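Local coordinates for coatomer subunit delta (Saccharomyces cerevisiae, PDB 5FJZ), which serves in the coatomer coat, probably in retrograde Golgi-to-ER transport of dilysine-tagged proteins, and interacts with Dsl1, here through its mu-homology domain, at residues 133-138 with 208-213; 157-162 with 215-220; 23-28 with 265-270; 173-178 with 202-207; 150-155 with 222-227. One frame throughout, in Å; residues are numbered along the deposited sequence.

All five contacts lie in one mu-homology domain, an elongated, largely beta fold. Interaction 2 is the most buried: apolar groups meet carbonyls between the end of one strand and a loop, with no direct hydrogen bond. Interactions 1 and 4 share strand 202-210, the first where its pairing with strand 137-146 ends, the second where a loop grips it through hydroxyl groups. Interaction 3 is the most regular, a parallel strand pair with an apolar and a polar side. Interaction 5 joins a valine contact to a water-bridged, partly exposed stretch. Interaction 2 touches each of the others, and interactions 3 and 5 meet through neighbouring strands of the large mixed sheet.

Interaction 1 of 5, residues 133-138 with 208-213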
# COMPACT_ATOMS: atom_id res chain seq x y z
N GLU A 133 11.50 -1.44 -39.89
CA GLU A 133 12.40 -1.41 -41.03
C GLU A 133 13.58 -0.45 -40.78
O GLU A 133 14.41 -0.26 -41.66
CB GLU A 133 11.53 -0.97 -42.27
CG GLU A 133 12.12 -0.77 -43.67
CD GLU A 133 13.29 -1.67 -44.03
OE1 GLU A 133 13.61 -2.59 -43.23
OE2 GLU A 133 13.90 -1.46 -45.11
N SER A 134 13.67 0.14 -39.60
CA SER A 134 14.74 1.10 -39.32
C SER A 134 15.40 0.90 -37.96
O SER A 134 16.64 0.85 -37.86
CB SER A 134 14.20 2.53 -39.38
OG SER A 134 13.02 2.65 -38.60
N GLN A 135 14.57 0.89 -36.92
CA GLN A 135 15.04 0.73 -35.55
C GLN A 135 15.13 -0.75 -35.23
O GLN A 135 14.60 -1.56 -35.98
CB GLN A 135 14.11 1.49 -34.54
CG GLN A 135 13.96 2.97 -34.89
CD GLN A 135 13.45 3.90 -33.76
OE1 GLN A 135 13.10 5.06 -34.00
NE2 GLN A 135 13.38 3.38 -32.55
N GLN A 136 15.81 -1.09 -34.13
CA GLN A 136 15.85 -2.45 -33.58
C GLN A 136 14.64 -2.66 -32.63
O GLN A 136 14.73 -2.62 -31.38
CB GLN A 136 17.18 -2.68 -32.90
CG GLN A 136 17.43 -4.14 -32.45
CD GLN A 136 17.39 -5.27 -33.52
OE1 GLN A 136 18.32 -6.09 -33.58
NE2 GLN A 136 16.30 -5.36 -34.31
N GLY A 137 13.50 -2.89 -33.25
CA GLY A 137 12.25 -2.80 -32.50
C GLY A 137 11.07 -2.81 -33.43
O GLY A 137 11.08 -3.57 -34.39
N PHE A 138 10.05 -2.04 -33.08
CA PHE A 138 8.74 -2.30 -33.60
C PHE A 138 7.94 -1.09 -34.03
O PHE A 138 8.03 -0.03 -33.45
CB PHE A 138 7.95 -3.12 -32.56
CG PHE A 138 8.59 -4.46 -32.20
CD1 PHE A 138 9.57 -4.52 -31.25
CD2 PHE A 138 8.20 -5.64 -32.86
CE1 PHE A 138 10.20 -5.71 -30.93
CE2 PHE A 138 8.79 -6.86 -32.52
CZ PHE A 138 9.81 -6.88 -31.57
N THR A 208 7.38 4.12 -33.94
CA THR A 208 8.34 3.12 -33.88
C THR A 208 9.19 3.27 -32.61
O THR A 208 9.61 4.35 -32.31
CB THR A 208 9.28 3.23 -35.12
OG1 THR A 208 8.48 3.12 -36.32
CG2 THR A 208 10.25 2.09 -35.12
N ILE A 209 9.37 2.19 -31.93
CA ILE A 209 10.04 2.18 -30.64
C ILE A 209 10.89 0.94 -30.56
O ILE A 209 10.50 -0.13 -31.00
CB ILE A 209 9.01 2.27 -29.46
CG1 ILE A 209 9.73 2.50 -28.12
CG2 ILE A 209 8.14 1.03 -29.39
CD1 ILE A 209 8.74 2.94 -27.00
N GLU A 210 12.07 1.07 -29.94
CA GLU A 210 12.96 -0.09 -29.67
C GLU A 210 12.47 -0.94 -28.51
O GLU A 210 12.13 -0.39 -27.49
CB GLU A 210 14.37 0.36 -29.29
CG GLU A 210 15.22 0.85 -30.44
CD GLU A 210 16.66 1.10 -30.00
OE1 GLU A 210 16.93 1.15 -28.76
OE2 GLU A 210 17.52 1.26 -30.90
N ALA A 211 12.48 -2.26 -28.67
CA ALA A 211 12.24 -3.19 -27.62
C ALA A 211 12.92 -4.49 -27.98
O ALA A 211 13.10 -4.78 -29.17
CB ALA A 211 10.73 -3.44 -27.49
N PRO A 212 13.23 -5.33 -26.97
CA PRO A 212 13.94 -6.57 -27.25
C PRO A 212 13.10 -7.68 -27.86
O PRO A 212 13.65 -8.52 -28.57
CB PRO A 212 14.49 -6.99 -25.88
CG PRO A 212 13.72 -6.23 -24.86
CD PRO A 212 13.20 -5.00 -25.54
N TYR A 213 11.81 -7.72 -27.56
CA TYR A 213 10.87 -8.68 -28.18
C TYR A 213 9.48 -8.07 -28.00
O TYR A 213 9.30 -7.18 -27.20
CB TYR A 213 10.96 -10.08 -27.60
CG TYR A 213 10.93 -10.09 -26.08
CD1 TYR A 213 9.73 -10.17 -25.42
CD2 TYR A 213 12.11 -10.00 -25.33
CE1 TYR A 213 9.65 -10.12 -24.05
CE2 TYR A 213 12.07 -9.97 -23.96
CZ TYR A 213 10.83 -10.05 -23.33
OH TYR A 213 10.75 -10.05 -22.00
O HOH W 1 15.95 -3.68 -29.30
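Gln135 lays its aliphatic part against Thr208, with its CG 3.8 Å from Thr208 CG2. That methyl stands anti to its own backbone N, which brings it beside the incoming chain, while the Thr208 hydroxyl is held by Asp139 and Asn170. At Gln136 it is the backbone that makes the contact. Its carbonyl O lies 3.5 Å from Glu210 CA in a CA-H...O contact and also 3.5 Å from Ala211 O. Neither oxygen can donate to the other; a water bridges them, donating to Gln136 O at 2.6 Å and more weakly to Ala211 O. Gly137 follows, its CA packed against the carbonyl of Ile209; a CB in this place would run into Ile209 O and Glu210 CA. Phe138 and Ile209 form an antiparallel hydrogen-bonded pair. Phe138 N donates to Ile209 O at 2.9 Å, and Ile209 N returns a bond to Phe138 O at 3.0 Å. CG of Phe138 stands anti to the carbonyl carbon (chi1 -59°), and the ring comes beside Ala211, whose O sits at the ring edge, 3.5 Å from Phe138 CE1. Phe138 CD1 also rests 4.1 Å from Ala211 CB. The chemistry implies two regimes: direct backbone bonds hold the strands together at Phe138, and next to this pair, at Gln136 and Gly137, a bridging water and the absence of a CB are consistent with the close approach of the two backbones.

Interaction 2 of 5, residues 157-162 with 215-220; sequences FTIPVF and DALYPM
The Pro160 ring sits at the centre, and it pushes its CG-CD bond into a set of backbone carbonyls. Pro219 O, 3.1 Å from Pro160 CD, and Leu217 O, 3.4 Å from the same atom, lie on opposite sides of the mean ring plane. Ala216 O is on the Leu217 side, 3.7 Å from Pro160 CG. The second proline, Pro219, follows a cis peptide bond, and its ring CD lies 4.4 Å from Pro160 CG. Leu217 O is buried here with no hydrogen-bonding partner, so carbon-bound hydrogens are its neighbours. Ile159 and Met220 lie side by side, pointing the same way. Ile159 CD1 sits 3.6 Å from Met220 CG and nearly as close to SD, against a thioether chain that runs extended beyond CG. Ile159 CG2 fills in toward Leu217, 4.1 Å from its CD2. Val161 CG1 lies 3.3 Å from Ala216 O, and a water donates to both this oxygen and Pro160 O, thereby bridging the two chains. Pro160 is the centre of an inverse gamma turn, with Val161 N bonded to Ile159 O at 2.9 Å. The turn ends strand 155-159 just where strand 220-229, its antiparallel neighbour in the mixed sheet, begins. Ile159 and Leu217 reach onward to strand 202-210, so the site belongs to the interior between facing sheets of a beta sandwich within the mu-homology domain.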
# COMPACT_ATOMS: atom_id res chain seq x y z
N PHE A 157 -0.40 7.75 -23.69
CA PHE A 157 -0.10 6.31 -23.83
C PHE A 157 1.30 5.97 -23.34
O PHE A 157 2.28 6.68 -23.72
CB PHE A 157 -0.25 5.91 -25.32
CG PHE A 157 -1.60 6.22 -25.88
CD1 PHE A 157 -1.87 7.52 -26.37
CD2 PHE A 157 -2.55 5.26 -25.98
CE1 PHE A 157 -3.14 7.83 -26.85
CE2 PHE A 157 -3.82 5.54 -26.44
CZ PHE A 157 -4.09 6.83 -26.92
N THR A 158 1.42 4.97 -22.51
CA THR A 158 2.72 4.59 -21.91
C THR A 158 3.07 3.17 -22.33
O THR A 158 2.29 2.25 -22.21
CB THR A 158 2.75 4.78 -20.36
OG1 THR A 158 2.50 6.16 -20.17
CG2 THR A 158 4.12 4.38 -19.81
N ILE A 159 4.27 3.02 -22.84
CA ILE A 159 4.85 1.80 -23.25
C ILE A 159 5.97 1.50 -22.27
O ILE A 159 6.87 2.34 -22.08
CB ILE A 159 5.50 1.89 -24.70
CG1 ILE A 159 4.54 2.55 -25.66
CG2 ILE A 159 5.87 0.48 -25.14
CD1 ILE A 159 3.18 1.86 -25.77
N PRO A 160 5.99 0.27 -21.67
CA PRO A 160 6.96 -0.10 -20.58
C PRO A 160 8.39 -0.51 -20.99
O PRO A 160 8.93 -1.52 -20.53
CB PRO A 160 6.27 -1.21 -19.88
CG PRO A 160 5.51 -1.88 -20.99
CD PRO A 160 4.98 -0.76 -21.84
N VAL A 161 9.02 0.37 -21.76
CA VAL A 161 10.36 0.14 -22.26
C VAL A 161 11.07 1.45 -22.14
O VAL A 161 10.44 2.51 -22.01
CB VAL A 161 10.36 -0.43 -23.70
CG1 VAL A 161 9.76 -1.79 -23.74
CG2 VAL A 161 9.68 0.48 -24.65
N PHE A 162 12.39 1.39 -22.13
CA PHE A 162 13.20 2.61 -22.05
C PHE A 162 14.25 2.54 -23.17
O PHE A 162 15.34 1.99 -22.93
CB PHE A 162 13.99 2.64 -20.69
CG PHE A 162 13.10 2.78 -19.48
CD1 PHE A 162 12.43 1.68 -19.00
CD2 PHE A 162 12.85 3.99 -18.94
CE1 PHE A 162 11.55 1.80 -17.94
CE2 PHE A 162 11.95 4.14 -17.91
CZ PHE A 162 11.31 3.04 -17.40
N ASP A 215 6.62 -8.95 -26.80
CA ASP A 215 5.87 -9.05 -25.52
C ASP A 215 6.34 -8.00 -24.49
O ASP A 215 5.58 -7.68 -23.60
CB ASP A 215 5.90 -10.43 -24.89
CG ASP A 215 5.17 -11.49 -25.69
OD1 ASP A 215 4.17 -11.18 -26.37
OD2 ASP A 215 5.62 -12.65 -25.62
N ALA A 216 7.50 -7.40 -24.70
CA ALA A 216 8.07 -6.38 -23.85
C ALA A 216 7.37 -5.05 -24.00
O ALA A 216 7.48 -4.15 -23.15
CB ALA A 216 9.54 -6.18 -24.19
N LEU A 217 6.62 -4.92 -25.09
CA LEU A 217 5.91 -3.70 -25.33
C LEU A 217 4.64 -3.64 -24.47
O LEU A 217 3.94 -2.65 -24.52
CB LEU A 217 5.52 -3.61 -26.82
CG LEU A 217 6.59 -3.53 -27.90
CD1 LEU A 217 5.91 -3.76 -29.27
CD2 LEU A 217 7.25 -2.19 -27.88
N TYR A 218 4.28 -4.74 -23.78
CA TYR A 218 3.03 -4.81 -23.05
C TYR A 218 3.26 -5.02 -21.53
O TYR A 218 4.31 -5.54 -21.16
CB TYR A 218 2.18 -5.96 -23.60
CG TYR A 218 1.73 -5.72 -24.99
CD1 TYR A 218 0.60 -5.02 -25.28
CD2 TYR A 218 2.45 -6.29 -26.05
CE1 TYR A 218 0.22 -4.78 -26.62
CE2 TYR A 218 2.12 -6.03 -27.37
CZ TYR A 218 1.01 -5.29 -27.65
OH TYR A 218 0.66 -5.08 -28.97
N PRO A 219 2.35 -4.56 -20.64
CA PRO A 219 1.09 -3.81 -20.88
C PRO A 219 1.30 -2.36 -21.36
O PRO A 219 2.16 -1.62 -20.89
CB PRO A 219 0.39 -3.91 -19.55
CG PRO A 219 1.51 -4.04 -18.49
CD PRO A 219 2.68 -4.67 -19.18
N MET A 220 0.51 -1.93 -22.32
CA MET A 220 0.45 -0.54 -22.68
C MET A 220 -0.68 0.12 -21.87
O MET A 220 -1.80 -0.38 -21.83
CB MET A 220 0.14 -0.38 -24.19
CG MET A 220 1.17 -1.03 -25.09
SD MET A 220 0.81 -0.80 -26.85
CE MET A 220 2.18 -1.73 -27.56
O HOH W 2 8.75 -4.00 -20.87

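Interaction 3 of 5, residues 23-28 with 265-270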
# COMPACT_ATOMS: atom_id res chain seq x y z
N ILE A 23 -12.41 4.75 -13.90
CA ILE A 23 -12.67 3.61 -14.77
C ILE A 23 -11.40 2.80 -14.90
O ILE A 23 -10.37 3.34 -15.31
CB ILE A 23 -13.28 4.00 -16.14
CG1 ILE A 23 -13.56 2.78 -17.05
CG2 ILE A 23 -12.42 5.05 -16.86
CD1 ILE A 23 -14.68 1.92 -16.54
N ASN A 24 -11.52 1.50 -14.65
CA ASN A 24 -10.55 0.50 -14.98
C ASN A 24 -11.09 -0.33 -16.17
O ASN A 24 -12.32 -0.67 -16.24
CB ASN A 24 -10.31 -0.51 -13.85
CG ASN A 24 -9.75 0.10 -12.56
OD1 ASN A 24 -10.22 -0.21 -11.48
ND2 ASN A 24 -8.85 0.98 -12.67
N ALA A 25 -10.18 -0.68 -17.07
CA ALA A 25 -10.54 -1.51 -18.20
C ALA A 25 -9.29 -2.25 -18.69
O ALA A 25 -8.16 -1.67 -18.73
CB ALA A 25 -11.15 -0.65 -19.30
N GLU A 26 -9.44 -3.49 -19.11
CA GLU A 26 -8.35 -4.28 -19.70
C GLU A 26 -8.73 -4.94 -21.04
O GLU A 26 -9.87 -5.46 -21.19
CB GLU A 26 -7.91 -5.37 -18.71
CG GLU A 26 -6.76 -6.28 -19.21
CD GLU A 26 -6.11 -7.17 -18.14
OE1 GLU A 26 -6.27 -6.84 -16.93
OE2 GLU A 26 -5.46 -8.17 -18.51
N PHE A 27 -7.81 -4.89 -21.96
CA PHE A 27 -8.03 -5.36 -23.39
C PHE A 27 -6.94 -6.32 -23.75
O PHE A 27 -5.83 -6.25 -23.23
CB PHE A 27 -7.99 -4.19 -24.41
CG PHE A 27 -8.93 -3.11 -24.12
CD1 PHE A 27 -8.62 -2.15 -23.18
CD2 PHE A 27 -10.16 -3.03 -24.76
CE1 PHE A 27 -9.49 -1.13 -22.90
CE2 PHE A 27 -11.02 -2.01 -24.48
CZ PHE A 27 -10.73 -1.07 -23.53
N SER A 28 -7.27 -7.39 -24.51
CA SER A 28 -6.28 -8.13 -25.15
C SER A 28 -5.61 -7.28 -26.25
O SER A 28 -6.12 -6.25 -26.67
CB SER A 28 -6.87 -9.39 -25.76
OG SER A 28 -7.21 -10.31 -24.74
N ASP A 265 -7.85 4.74 -14.38
CA ASP A 265 -6.87 4.21 -13.38
C ASP A 265 -6.11 3.05 -14.06
O ASP A 265 -5.19 3.29 -14.84
CB ASP A 265 -7.60 3.88 -12.09
CG ASP A 265 -6.64 3.36 -10.99
OD1 ASP A 265 -5.43 3.46 -11.18
OD2 ASP A 265 -7.10 2.74 -10.02
N GLU A 266 -6.51 1.82 -13.87
CA GLU A 266 -5.83 0.69 -14.49
C GLU A 266 -6.48 0.37 -15.86
O GLU A 266 -7.43 -0.33 -15.90
CB GLU A 266 -5.86 -0.53 -13.58
CG GLU A 266 -5.05 -0.31 -12.28
CD GLU A 266 -5.05 -1.50 -11.29
OE1 GLU A 266 -5.74 -2.53 -11.50
OE2 GLU A 266 -4.40 -1.37 -10.23
N TYR A 267 -5.98 1.03 -16.90
CA TYR A 267 -6.64 1.14 -18.15
C TYR A 267 -5.58 0.71 -19.15
O TYR A 267 -4.69 1.50 -19.53
CB TYR A 267 -7.16 2.50 -18.44
CG TYR A 267 -8.38 2.56 -19.35
CD1 TYR A 267 -8.24 2.39 -20.73
CD2 TYR A 267 -9.62 2.92 -18.86
CE1 TYR A 267 -9.33 2.54 -21.58
CE2 TYR A 267 -10.72 3.07 -19.70
CZ TYR A 267 -10.58 2.82 -21.05
OH TYR A 267 -11.68 2.95 -21.91
N LEU A 268 -5.65 -0.55 -19.52
CA LEU A 268 -4.56 -1.13 -20.28
C LEU A 268 -4.81 -2.25 -21.32
O LEU A 268 -5.77 -2.92 -21.26
CB LEU A 268 -3.51 -1.64 -19.30
CG LEU A 268 -3.50 -2.94 -18.52
CD1 LEU A 268 -3.16 -2.58 -17.07
CD2 LEU A 268 -4.73 -3.77 -18.53
N VAL A 269 -3.82 -2.44 -22.18
CA VAL A 269 -3.77 -3.53 -23.14
C VAL A 269 -2.62 -4.43 -22.83
O VAL A 269 -1.47 -4.03 -22.66
CB VAL A 269 -4.11 -3.14 -24.60
CG1 VAL A 269 -4.16 -1.68 -24.84
CG2 VAL A 269 -3.37 -3.96 -25.65
N GLN A 270 -2.92 -5.70 -22.80
CA GLN A 270 -2.03 -6.67 -22.27
C GLN A 270 -2.01 -7.92 -23.15
O GLN A 270 -0.95 -8.50 -23.40
CB GLN A 270 -2.60 -7.01 -20.90
CG GLN A 270 -1.89 -7.99 -20.05
CD GLN A 270 -1.67 -7.39 -18.69
OE1 GLN A 270 -2.60 -7.15 -17.92
NE2 GLN A 270 -0.43 -7.06 -18.42
OXT GLN A 270 -3.10 -8.41 -23.47
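Ala25 and Tyr267 pair in a parallel two-strand element that places the first strand of the mu-homology domain beside its last in the mixed sheet. The axes of strands 23-27 and 267-269 lie 4.7 Å apart at closest approach, with 4° between their directions, and backbone N-H...O bonds pass back and forth from Asp265 N to Gln270 N. The tight side carries Ile23, Ala25, Phe27, Tyr267 and Val269. Ala25 CB lies over one face of the Tyr267 ring, 3.9 Å from its centroid and 15° off the normal, in a CH-pi contact. Ile23 CG2 touches Tyr267 CE2 at 3.9 Å, and Phe27 CE1 reaches Tyr267 CE1 at that distance too. Tyr267 OH bonds to Leu123 O, and its ring meets Phe224 edge-to-face, so the aromatic group is fixed at several points. The loose part is the exposed corner at Asp265 and Glu266, where the chain bends in an inverse gamma turn centred on Glu266. The side that carries Glu26 is polar and meets a neighbouring subunit. Glu26 extends along it with CG anti to its backbone N (chi1 -180°), and its carboxylate forms a salt bridge with Arg110 and a hydrogen bond with Gln70, both of that neighbouring subunit. Even here one apolar point is close: Leu268 lies side by side with Glu26, its CD2 3.3 Å from Glu26 CG.

Interaction 4 of 5, residues 173-178 with 202-207; sequences SSTCSD and AGALAF
Ser174 OG takes part in two hydrogen bonds: Ala206 N donates to it at 3.0 Å, with an N-H...O angle of 148°, and it bonds in turn to Asn170 O. The hydroxyl stands anti to its own carbonyl carbon (chi1 -51°), which directs it at the backbone of strand 202-210. An alanine here would probably leave Ala206 N without this acceptor and Asn170 O without its hydroxyl partner, easing the loop's hold on the strand. Thr175 continues the grip with a pair of bonds to one residue. Its N donates to Ala204 O at 2.8 Å, while Ala204 N donates to Thr175 OG1, also at 2.8 Å. The threonine hydroxyl thus takes the place that a strand carbonyl would hold. It comes 3.1 Å from Gly203 CA, and a CB on that glycine would clash with it. At the other end of the contact Ser173 packs by carbon, its CB 3.6 Å from Ala206 CB, with Ser173 O close to the same methyl. Leu205 points away from the loop; its side chain packs on Phe157 and Ile192. Strand 202-210 pairs with 137-146 along one side; on the other, this irregular loop follows the short strand 168-169 and supplies serine and threonine oxygens in place of a continuous partner strand, at the margin of a four-stranded antiparallel sheet.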
# COMPACT_ATOMS: atom_id res chain seq x y z
N SER A 173 0.37 7.68 -40.22
CA SER A 173 -0.61 6.72 -39.73
C SER A 173 -1.17 7.09 -38.36
O SER A 173 -1.60 6.22 -37.64
CB SER A 173 0.01 5.34 -39.64
OG SER A 173 0.60 4.96 -40.80
N SER A 174 -1.08 8.37 -37.97
CA SER A 174 -1.64 8.88 -36.77
C SER A 174 -2.70 9.90 -37.05
O SER A 174 -2.62 10.70 -38.03
CB SER A 174 -0.53 9.49 -35.86
OG SER A 174 0.54 8.61 -35.65
N THR A 175 -3.68 9.97 -36.17
CA THR A 175 -4.69 10.96 -36.27
C THR A 175 -4.19 12.39 -35.94
O THR A 175 -4.57 13.34 -36.61
CB THR A 175 -5.85 10.58 -35.36
OG1 THR A 175 -6.29 9.29 -35.70
CG2 THR A 175 -7.01 11.60 -35.46
N CYS A 176 -3.44 12.56 -34.87
CA CYS A 176 -3.05 13.91 -34.37
C CYS A 176 -1.55 14.08 -34.77
O CYS A 176 -0.69 13.53 -34.11
CB CYS A 176 -3.36 13.94 -32.86
SG CYS A 176 -2.37 14.96 -31.73
N SER A 177 -1.22 14.67 -35.95
CA SER A 177 0.23 14.96 -36.24
C SER A 177 0.28 16.14 -35.32
O SER A 177 -0.46 17.12 -35.53
CB SER A 177 0.68 15.43 -37.66
OG SER A 177 -0.20 15.14 -38.74
N ASP A 178 1.16 16.05 -34.32
CA ASP A 178 0.97 16.70 -33.02
C ASP A 178 1.40 15.85 -31.79
O ASP A 178 1.77 16.40 -30.73
CB ASP A 178 -0.48 17.03 -32.79
CG ASP A 178 -0.65 18.15 -31.81
OD1 ASP A 178 0.33 18.88 -31.54
OD2 ASP A 178 -1.79 18.30 -31.37
N ALA A 202 -12.99 7.77 -33.88
CA ALA A 202 -12.03 6.73 -33.94
C ALA A 202 -10.74 7.24 -34.62
O ALA A 202 -10.75 8.00 -35.59
CB ALA A 202 -12.56 5.56 -34.65
N GLY A 203 -9.64 6.90 -34.03
CA GLY A 203 -8.35 7.39 -34.49
C GLY A 203 -7.26 6.43 -34.17
O GLY A 203 -7.50 5.32 -33.68
N ALA A 204 -6.03 6.88 -34.36
CA ALA A 204 -4.88 6.00 -34.21
C ALA A 204 -3.66 6.76 -33.85
O ALA A 204 -3.46 7.95 -34.31
CB ALA A 204 -4.63 5.25 -35.52
N LEU A 205 -2.80 6.10 -33.12
CA LEU A 205 -1.43 6.60 -32.89
C LEU A 205 -0.44 5.57 -33.38
O LEU A 205 -0.44 4.41 -32.92
CB LEU A 205 -1.23 6.84 -31.37
CG LEU A 205 0.17 7.18 -30.89
CD1 LEU A 205 0.65 8.49 -31.47
CD2 LEU A 205 0.28 7.30 -29.35
N ALA A 206 0.56 6.03 -34.13
CA ALA A 206 1.52 5.16 -34.69
C ALA A 206 2.93 5.64 -34.47
O ALA A 206 3.22 6.83 -34.64
CB ALA A 206 1.20 4.99 -36.23
N PHE A 207 3.80 4.73 -34.10
CA PHE A 207 5.20 5.06 -33.81
C PHE A 207 6.06 3.87 -33.91
O PHE A 207 5.57 2.73 -33.91
CB PHE A 207 5.30 5.75 -32.42
CG PHE A 207 4.72 4.93 -31.34
CD1 PHE A 207 3.33 4.86 -31.16
CD2 PHE A 207 5.49 4.13 -30.62
CE1 PHE A 207 2.79 4.03 -30.17
CE2 PHE A 207 4.96 3.28 -29.67
CZ PHE A 207 3.60 3.25 -29.42

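Interaction 5 of 5, residues 150-155 with 222-227; sequences TELADV and VSFQES
A G1 beta bulge at Asp154 and Val155, both facing Ile194, turns the chain from strand 152-153 into strand 155-159, and this contact spans the turn. Within the bulge, Val155 packs against strand 220-229: its CG1 is 3.7 Å from Val222 CG2, and its CA lies 3.5 Å from Ser223 O in a CA-H...O contact. Val155 CG2 lies alongside Phe224, 4.2 Å from CB. Before the bulge the backbones are farther apart, and two waters fill in. One accepts from Ala153 N and donates to Gln225 O; the other donates to Ala153 O and accepts from Gln225 N. Leu152 lies over this part of the strand, with CD1 above one face of the Phe224 ring, displaced toward its rim, and CD2 4.2 Å from Glu226 CG. At the outer end Thr150 OG1 donates to Glu226 OE1 at 2.6 Å, using the syn lone pair of the carboxylate. The glutamate reaches there with CG between its backbone N and carbonyl carbon (chi1 67°) and a bend at chi2. An alanine in place of Glu226 would probably leave Thr150 OG1 without its acceptor and open a gap beside Leu152 CD2. The contact therefore grades from apolar to hydrated to charged: valines meet directly, waters stand in for backbone bonds, and a single hydroxyl-carboxylate bond ties down the exposed end.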
# COMPACT_ATOMS: atom_id res chain seq x y z
N THR A 150 -17.98 14.27 -25.30
CA THR A 150 -17.07 15.42 -25.20
C THR A 150 -15.69 14.93 -25.55
O THR A 150 -15.45 13.73 -25.59
CB THR A 150 -17.08 16.06 -23.79
OG1 THR A 150 -16.63 15.11 -22.84
CG2 THR A 150 -18.49 16.54 -23.40
N GLU A 151 -14.82 15.87 -25.88
CA GLU A 151 -13.46 15.57 -26.29
C GLU A 151 -12.66 15.09 -25.07
O GLU A 151 -12.95 15.50 -23.92
CB GLU A 151 -12.81 16.79 -26.96
CG GLU A 151 -12.55 18.02 -26.08
CD GLU A 151 -11.41 18.88 -26.61
OE1 GLU A 151 -11.29 19.02 -27.86
OE2 GLU A 151 -10.59 19.38 -25.77
N LEU A 152 -11.68 14.21 -25.29
CA LEU A 152 -10.65 13.96 -24.29
C LEU A 152 -9.40 14.72 -24.72
O LEU A 152 -8.95 14.60 -25.89
CB LEU A 152 -10.33 12.49 -24.19
CG LEU A 152 -11.37 11.57 -23.60
CD1 LEU A 152 -10.92 10.15 -23.74
CD2 LEU A 152 -11.59 11.92 -22.13
N ALA A 153 -8.86 15.52 -23.81
CA ALA A 153 -7.67 16.31 -24.11
C ALA A 153 -6.47 15.70 -23.42
O ALA A 153 -6.62 15.08 -22.35
CB ALA A 153 -7.86 17.73 -23.64
N ASP A 154 -5.30 15.81 -24.03
CA ASP A 154 -4.04 15.36 -23.40
C ASP A 154 -4.10 13.95 -22.89
O ASP A 154 -3.76 13.66 -21.71
CB ASP A 154 -3.65 16.35 -22.26
CG ASP A 154 -3.34 17.77 -22.78
OD1 ASP A 154 -2.99 17.93 -23.96
OD2 ASP A 154 -3.46 18.73 -22.01
N VAL A 155 -4.41 13.02 -23.77
CA VAL A 155 -4.41 11.57 -23.49
C VAL A 155 -3.00 10.98 -23.67
O VAL A 155 -2.31 11.27 -24.64
CB VAL A 155 -5.36 10.90 -24.44
CG1 VAL A 155 -5.46 9.38 -24.23
CG2 VAL A 155 -6.73 11.55 -24.35
N VAL A 222 -3.03 3.54 -20.81
CA VAL A 222 -3.56 4.83 -21.23
C VAL A 222 -4.02 5.67 -20.00
O VAL A 222 -4.57 5.10 -19.03
CB VAL A 222 -4.71 4.70 -22.22
CG1 VAL A 222 -5.89 4.00 -21.62
CG2 VAL A 222 -5.16 6.07 -22.69
N SER A 223 -3.78 6.97 -20.09
CA SER A 223 -4.11 7.90 -19.02
C SER A 223 -4.91 9.07 -19.60
O SER A 223 -4.43 9.74 -20.54
CB SER A 223 -2.79 8.39 -18.40
OG SER A 223 -3.01 9.28 -17.31
N PHE A 224 -6.09 9.32 -19.02
CA PHE A 224 -6.93 10.41 -19.38
C PHE A 224 -7.82 10.84 -18.22
O PHE A 224 -7.99 10.13 -17.23
CB PHE A 224 -7.81 10.07 -20.59
CG PHE A 224 -8.77 8.88 -20.37
CD1 PHE A 224 -9.95 9.01 -19.62
CD2 PHE A 224 -8.42 7.61 -20.85
CE1 PHE A 224 -10.80 7.95 -19.46
CE2 PHE A 224 -9.29 6.53 -20.64
CZ PHE A 224 -10.46 6.71 -19.96
N GLN A 225 -8.29 12.07 -18.31
CA GLN A 225 -9.06 12.68 -17.24
C GLN A 225 -9.84 13.80 -17.87
O GLN A 225 -9.26 14.67 -18.51
CB GLN A 225 -8.11 13.18 -16.12
CG GLN A 225 -8.77 13.76 -14.85
CD GLN A 225 -7.80 14.13 -13.71
OE1 GLN A 225 -8.20 14.83 -12.79
NE2 GLN A 225 -6.55 13.66 -13.77
N GLU A 226 -11.12 13.90 -17.57
CA GLU A 226 -11.88 15.11 -17.91
C GLU A 226 -12.82 15.56 -16.80
O GLU A 226 -13.27 14.73 -16.04
CB GLU A 226 -12.69 14.86 -19.22
CG GLU A 226 -13.82 13.82 -19.07
CD GLU A 226 -15.10 14.16 -19.83
OE1 GLU A 226 -14.99 14.81 -20.90
OE2 GLU A 226 -16.21 13.76 -19.39
N SER A 227 -13.08 16.86 -16.69
CA SER A 227 -14.04 17.37 -15.70
C SER A 227 -14.84 18.56 -16.23
O SER A 227 -14.36 19.30 -17.11
CB SER A 227 -13.33 17.76 -14.43
OG SER A 227 -12.34 18.70 -14.71
O HOH W 3 -9.86 15.72 -21.08
O HOH W 4 -8.32 13.33 -21.17